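Local coordinates for protein tetracycline Repressor, class A (Pseudomonas sp., PDB 5MRU) that represses the tetracycline resistance gene by binding its operator DNA through a helix-turn-helix, and loses affinity for it when tetracycline binds, at residues 85-90 with 139-144. Sequence-based numbering, arbitrary orientation.
Sequences SFRQAL and YFTVGA. With TDC (5a,6-anhydrotetracycline), chain B.
Thr141 meets helix 75-91 through its methyl: CG2 lies 3.6 Å from Phe86 CD2 and 3.7 Å from Arg87 CB, bridging two successive residues of that helix. The torsion explains this division, since OG1 sits beside the backbone N (chi1 -50°) and is hydrogen-bonded to Ile137 O one turn earlier, whereas CG2, anti to the backbone N, is turned to the apolar neighbours. The Phe86 ring lies between the ligand and Leu90 of its own helix, one turn on. Over the centre of one face stands O1C of 5a,6-anhydrotetracycline, 3.3 Å above the plane; on the opposite face Leu90 CD1 is offset toward the rim. Val142 adds CG2, which approaches Phe86 CE2 obliquely at 3.9 Å and reaches Leu90 CD1 at 4.1 Å. Both helices belong to the all-helical C-terminal regulatory domain of TetR, and their short segments run roughly parallel, with axes 9.8 Å apart at an angle of 33°. Because Phe86 meets both the ligand and helix 127-153, the packing backs the inducer pocket, in which Phe86 also makes an edge-to-face contact with His100, a residue probably coordinating magnesium. On the ligand, the dimethylamino methyl C43 touches the CD2 side of the ring. Of the Arg87 side chain, CB is the part that meets Thr141; the chain, extended from CG to NE, carries the guanidinium onward to a salt bridge from NH2 to Glu148 OE1 on helix 127-153. Val142 also packs against Glu147 of the second subunit, placing the pocket's backing beside the dimer interface.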
ATOM      1  N   SER A  85      -2.844 -15.282  -4.001  1.00 47.35           N
ATOM      2  CA  SER A  85      -2.877 -15.255  -5.457  1.00 46.81           C
ATOM      3  C   SER A  85      -2.869 -13.837  -6.023  1.00 44.39           C
ATOM      4  O   SER A  85      -2.231 -13.568  -7.030  1.00 41.80           O
ATOM      5  CB  SER A  85      -4.113 -15.963  -5.906  1.00 50.08           C
ATOM      6  OG  SER A  85      -4.068 -16.111  -7.280  1.00 51.99           O
ATOM      7  N   PHE A  86      -3.620 -12.941  -5.381  1.00 45.82           N
ATOM      8  CA  PHE A  86      -3.602 -11.523  -5.699  1.00 44.02           C
ATOM      9  C   PHE A  86      -2.156 -11.037  -5.620  1.00 43.59           C
ATOM     10  O   PHE A  86      -1.587 -10.605  -6.614  1.00 42.73           O
ATOM     11  CB  PHE A  86      -4.506 -10.771  -4.717  1.00 44.50           C
ATOM     12  CG  PHE A  86      -4.596  -9.265  -4.952  1.00 42.14           C
ATOM     13  CD1 PHE A  86      -4.741  -8.741  -6.212  1.00 40.69           C
ATOM     14  CD2 PHE A  86      -4.604  -8.393  -3.879  1.00 41.57           C
ATOM     15  CE1 PHE A  86      -4.857  -7.387  -6.424  1.00 40.53           C
ATOM     16  CE2 PHE A  86      -4.713  -7.022  -4.074  1.00 41.53           C
ATOM     17  CZ  PHE A  86      -4.841  -6.516  -5.362  1.00 41.28           C
ATOM     18  N   ARG A  87      -1.557 -11.214  -4.447  1.00 44.91           N
ATOM     19  CA  ARG A  87      -0.193 -10.781  -4.154  1.00 43.58           C
ATOM     20  C   ARG A  87       0.796 -11.180  -5.194  1.00 41.19           C
ATOM     21  O   ARG A  87       1.614 -10.394  -5.581  1.00 38.39           O
ATOM     22  CB  ARG A  87       0.277 -11.380  -2.833  1.00 45.25           C
ATOM     23  CG  ARG A  87       1.737 -11.144  -2.573  1.00 46.01           C
ATOM     24  CD  ARG A  87       2.052 -11.229  -1.094  1.00 51.32           C
ATOM     25  NE  ARG A  87       3.485 -11.019  -0.769  1.00 53.55           N
ATOM     26  CZ  ARG A  87       4.414 -11.979  -0.699  1.00 52.25           C
ATOM     27  NH1 ARG A  87       4.095 -13.222  -0.966  1.00 54.61           N
ATOM     28  NH2 ARG A  87       5.668 -11.691  -0.370  1.00 52.43           N
ATOM     29  N   GLN A  88       0.748 -12.424  -5.617  1.00 44.40           N
ATOM     30  CA  GLN A  88       1.671 -12.901  -6.674  1.00 46.09           C
ATOM     31  C   GLN A  88       1.425 -12.220  -8.029  1.00 46.30           C
ATOM     32  O   GLN A  88       2.374 -11.987  -8.799  1.00 46.46           O
ATOM     33  CB  GLN A  88       1.607 -14.430  -6.816  1.00 48.44           C
ATOM     34  CG  GLN A  88       2.164 -15.174  -5.598  1.00 50.83           C
ATOM     35  CD  GLN A  88       3.613 -14.795  -5.278  1.00 51.30           C
ATOM     36  OE1 GLN A  88       4.020 -14.769  -4.107  1.00 52.34           O
ATOM     37  NE2 GLN A  88       4.394 -14.468  -6.318  1.00 50.17           N
ATOM     38  N   ALA A  89       0.166 -11.867  -8.311  1.00 45.44           N
ATOM     39  CA  ALA A  89      -0.142 -11.108  -9.526  1.00 42.49           C
ATOM     40  C   ALA A  89       0.536  -9.738  -9.472  1.00 38.30           C
ATOM     41  O   ALA A  89       1.072  -9.254 -10.453  1.00 37.65           O
ATOM     42  CB  ALA A  89      -1.645 -10.966  -9.662  1.00 44.77           C
ATOM     43  N   LEU A  90       0.504  -9.116  -8.299  1.00 35.70           N
ATOM     44  CA  LEU A  90       1.145  -7.828  -8.085  1.00 33.81           C
ATOM     45  C   LEU A  90       2.670  -7.890  -8.179  1.00 34.70           C
ATOM     46  O   LEU A  90       3.273  -6.978  -8.767  1.00 34.28           O
ATOM     47  CB  LEU A  90       0.742  -7.259  -6.728  1.00 32.60           C
ATOM     48  CG  LEU A  90      -0.730  -6.938  -6.561  1.00 32.51           C
ATOM     49  CD1 LEU A  90      -1.032  -6.170  -5.283  1.00 32.35           C
ATOM     50  CD2 LEU A  90      -1.227  -6.137  -7.750  1.00 34.18           C
ATOM     51  N   TYR A 139      -6.306  -4.044   0.931  1.00 44.84           N
ATOM     52  CA  TYR A 139      -5.484  -2.944   1.428  1.00 43.47           C
ATOM     53  C   TYR A 139      -4.184  -3.409   2.041  1.00 43.11           C
ATOM     54  O   TYR A 139      -3.136  -2.792   1.804  1.00 43.41           O
ATOM     55  CB  TYR A 139      -6.281  -2.109   2.393  1.00 45.60           C
ATOM     56  CG  TYR A 139      -7.343  -1.332   1.683  1.00 47.82           C
ATOM     57  CD1 TYR A 139      -7.340  -1.205   0.285  1.00 47.30           C
ATOM     58  CD2 TYR A 139      -8.323  -0.686   2.391  1.00 51.53           C
ATOM     59  CE1 TYR A 139      -8.294  -0.461  -0.373  1.00 49.57           C
ATOM     60  CE2 TYR A 139      -9.288   0.064   1.747  1.00 54.87           C
ATOM     61  CZ  TYR A 139      -9.278   0.165   0.368  1.00 54.75           C
ATOM     62  OH  TYR A 139     -10.248   0.926  -0.265  1.00 59.09           O
ATOM     63  N   PHE A 140      -4.248  -4.515   2.776  1.00 43.68           N
ATOM     64  CA  PHE A 140      -3.079  -5.117   3.386  1.00 43.08           C
ATOM     65  C   PHE A 140      -2.081  -5.581   2.339  1.00 39.15           C
ATOM     66  O   PHE A 140      -0.881  -5.394   2.494  1.00 36.47           O
ATOM     67  CB  PHE A 140      -3.478  -6.334   4.218  1.00 45.94           C
ATOM     68  CG  PHE A 140      -2.311  -7.096   4.757  1.00 46.66           C
ATOM     69  CD1 PHE A 140      -1.436  -6.498   5.636  1.00 48.69           C
ATOM     70  CD2 PHE A 140      -2.073  -8.402   4.367  1.00 48.83           C
ATOM     71  CE1 PHE A 140      -0.354  -7.199   6.148  1.00 51.56           C
ATOM     72  CE2 PHE A 140      -0.987  -9.125   4.872  1.00 50.26           C
ATOM     73  CZ  PHE A 140      -0.124  -8.520   5.762  1.00 51.40           C
ATOM     74  N   THR A 141      -2.592  -6.226   1.300  1.00 38.44           N
ATOM     75  CA  THR A 141      -1.754  -6.862   0.286  1.00 36.85           C
ATOM     76  C   THR A 141      -1.001  -5.798  -0.530  1.00 36.99           C
ATOM     77  O   THR A 141       0.238  -5.796  -0.621  1.00 37.28           O
ATOM     78  CB  THR A 141      -2.629  -7.714  -0.628  1.00 36.82           C
ATOM     79  OG1 THR A 141      -3.453  -8.554   0.176  1.00 40.40           O
ATOM     80  CG2 THR A 141      -1.811  -8.594  -1.554  1.00 35.79           C
ATOM     81  N   VAL A 142      -1.757  -4.845  -1.057  1.00 37.48           N
ATOM     82  CA  VAL A 142      -1.193  -3.745  -1.840  1.00 35.55           C
ATOM     83  C   VAL A 142      -0.114  -3.072  -0.966  1.00 36.30           C
ATOM     84  O   VAL A 142       1.023  -2.829  -1.405  1.00 35.86           O
ATOM     85  CB  VAL A 142      -2.323  -2.770  -2.250  1.00 35.06           C
ATOM     86  CG1 VAL A 142      -1.785  -1.550  -2.921  1.00 35.25           C
ATOM     87  CG2 VAL A 142      -3.287  -3.446  -3.197  1.00 36.24           C
ATOM     88  N   GLY A 143      -0.461  -2.824   0.297  1.00 37.86           N
ATOM     89  CA  GLY A 143       0.484  -2.238   1.236  1.00 37.07           C
ATOM     90  C   GLY A 143       1.730  -3.102   1.298  1.00 36.56           C
ATOM     91  O   GLY A 143       2.839  -2.608   1.033  1.00 32.61           O
ATOM     92  N   ALA A 144       1.549  -4.402   1.596  1.00 36.62           N
ATOM     93  CA  ALA A 144       2.708  -5.284   1.795  1.00 37.34           C
ATOM     94  C   ALA A 144       3.594  -5.309   0.533  1.00 35.20           C
ATOM     95  O   ALA A 144       4.812  -5.144   0.620  1.00 34.35           O
ATOM     96  CB  ALA A 144       2.282  -6.675   2.152  1.00 37.99           C
TER
HETATM   97  O12 TDC B 301      -8.482  -4.858  -5.860  1.00 47.76           O
HETATM   98  C12 TDC B 301      -9.454  -5.577  -5.497  1.00 53.38           C
HETATM   99  C1B TDC B 301     -10.750  -4.957  -5.140  1.00 59.87           C
HETATM  100  C11 TDC B 301     -10.896  -3.584  -5.272  1.00 61.77           C
HETATM  101  O11 TDC B 301      -9.845  -2.795  -5.713  1.00 57.58           O
HETATM  102  C1A TDC B 301     -12.094  -2.967  -4.956  1.00 68.20           C
HETATM  103  C10 TDC B 301     -12.228  -1.592  -5.088  1.00 71.58           C
HETATM  104  O10 TDC B 301     -11.197  -0.772  -5.522  1.00 71.30           O
HETATM  105  C9  TDC B 301     -13.508  -0.955  -4.758  1.00 77.30           C
HETATM  106  C8  TDC B 301     -14.551  -1.750  -4.328  1.00 79.00           C
HETATM  107  C7  TDC B 301     -14.372  -3.119  -4.211  1.00 77.28           C
HETATM  108  C61 TDC B 301     -13.165  -3.744  -4.514  1.00 71.61           C
HETATM  109  C6  TDC B 301     -13.009  -5.144  -4.385  1.00 70.34           C
HETATM  110  C62 TDC B 301     -14.105  -6.054  -3.915  1.00 74.70           C
HETATM  111  C51 TDC B 301     -11.801  -5.755  -4.705  1.00 64.07           C
HETATM  112  C5  TDC B 301     -11.638  -7.256  -4.546  1.00 63.43           C
HETATM  113  C1C TDC B 301      -9.373  -7.078  -5.482  1.00 53.49           C
HETATM  114  C1  TDC B 301     -10.037  -7.660  -6.735  1.00 56.45           C
HETATM  115  O1  TDC B 301     -10.443  -6.904  -7.614  1.00 57.20           O
HETATM  116  O1C TDC B 301      -8.053  -7.536  -5.322  1.00 47.88           O
HETATM  117  C41 TDC B 301     -10.168  -7.651  -4.350  1.00 58.08           C
HETATM  118  C4  TDC B 301     -10.043  -9.203  -4.223  1.00 59.19           C
HETATM  119  N4  TDC B 301      -9.067  -9.793  -3.230  1.00 59.61           N
HETATM  120  C43 TDC B 301      -7.780  -9.057  -3.084  1.00 55.46           C
HETATM  121  C42 TDC B 301      -9.767  -9.778  -1.898  1.00 63.20           C
HETATM  122  C3  TDC B 301      -9.980  -9.881  -5.600  1.00 58.52           C
HETATM  123  O3  TDC B 301      -9.966 -11.104  -5.587  1.00 58.58           O
HETATM  124  C2  TDC B 301     -10.067  -9.108  -6.817  1.00 59.46           C
HETATM  125  C21 TDC B 301     -10.141  -9.777  -8.125  1.00 63.09           C
HETATM  126  O21 TDC B 301     -10.226 -11.013  -8.192  1.00 65.03           O
HETATM  127  N21 TDC B 301     -10.247  -9.074  -9.274  1.00 64.87           N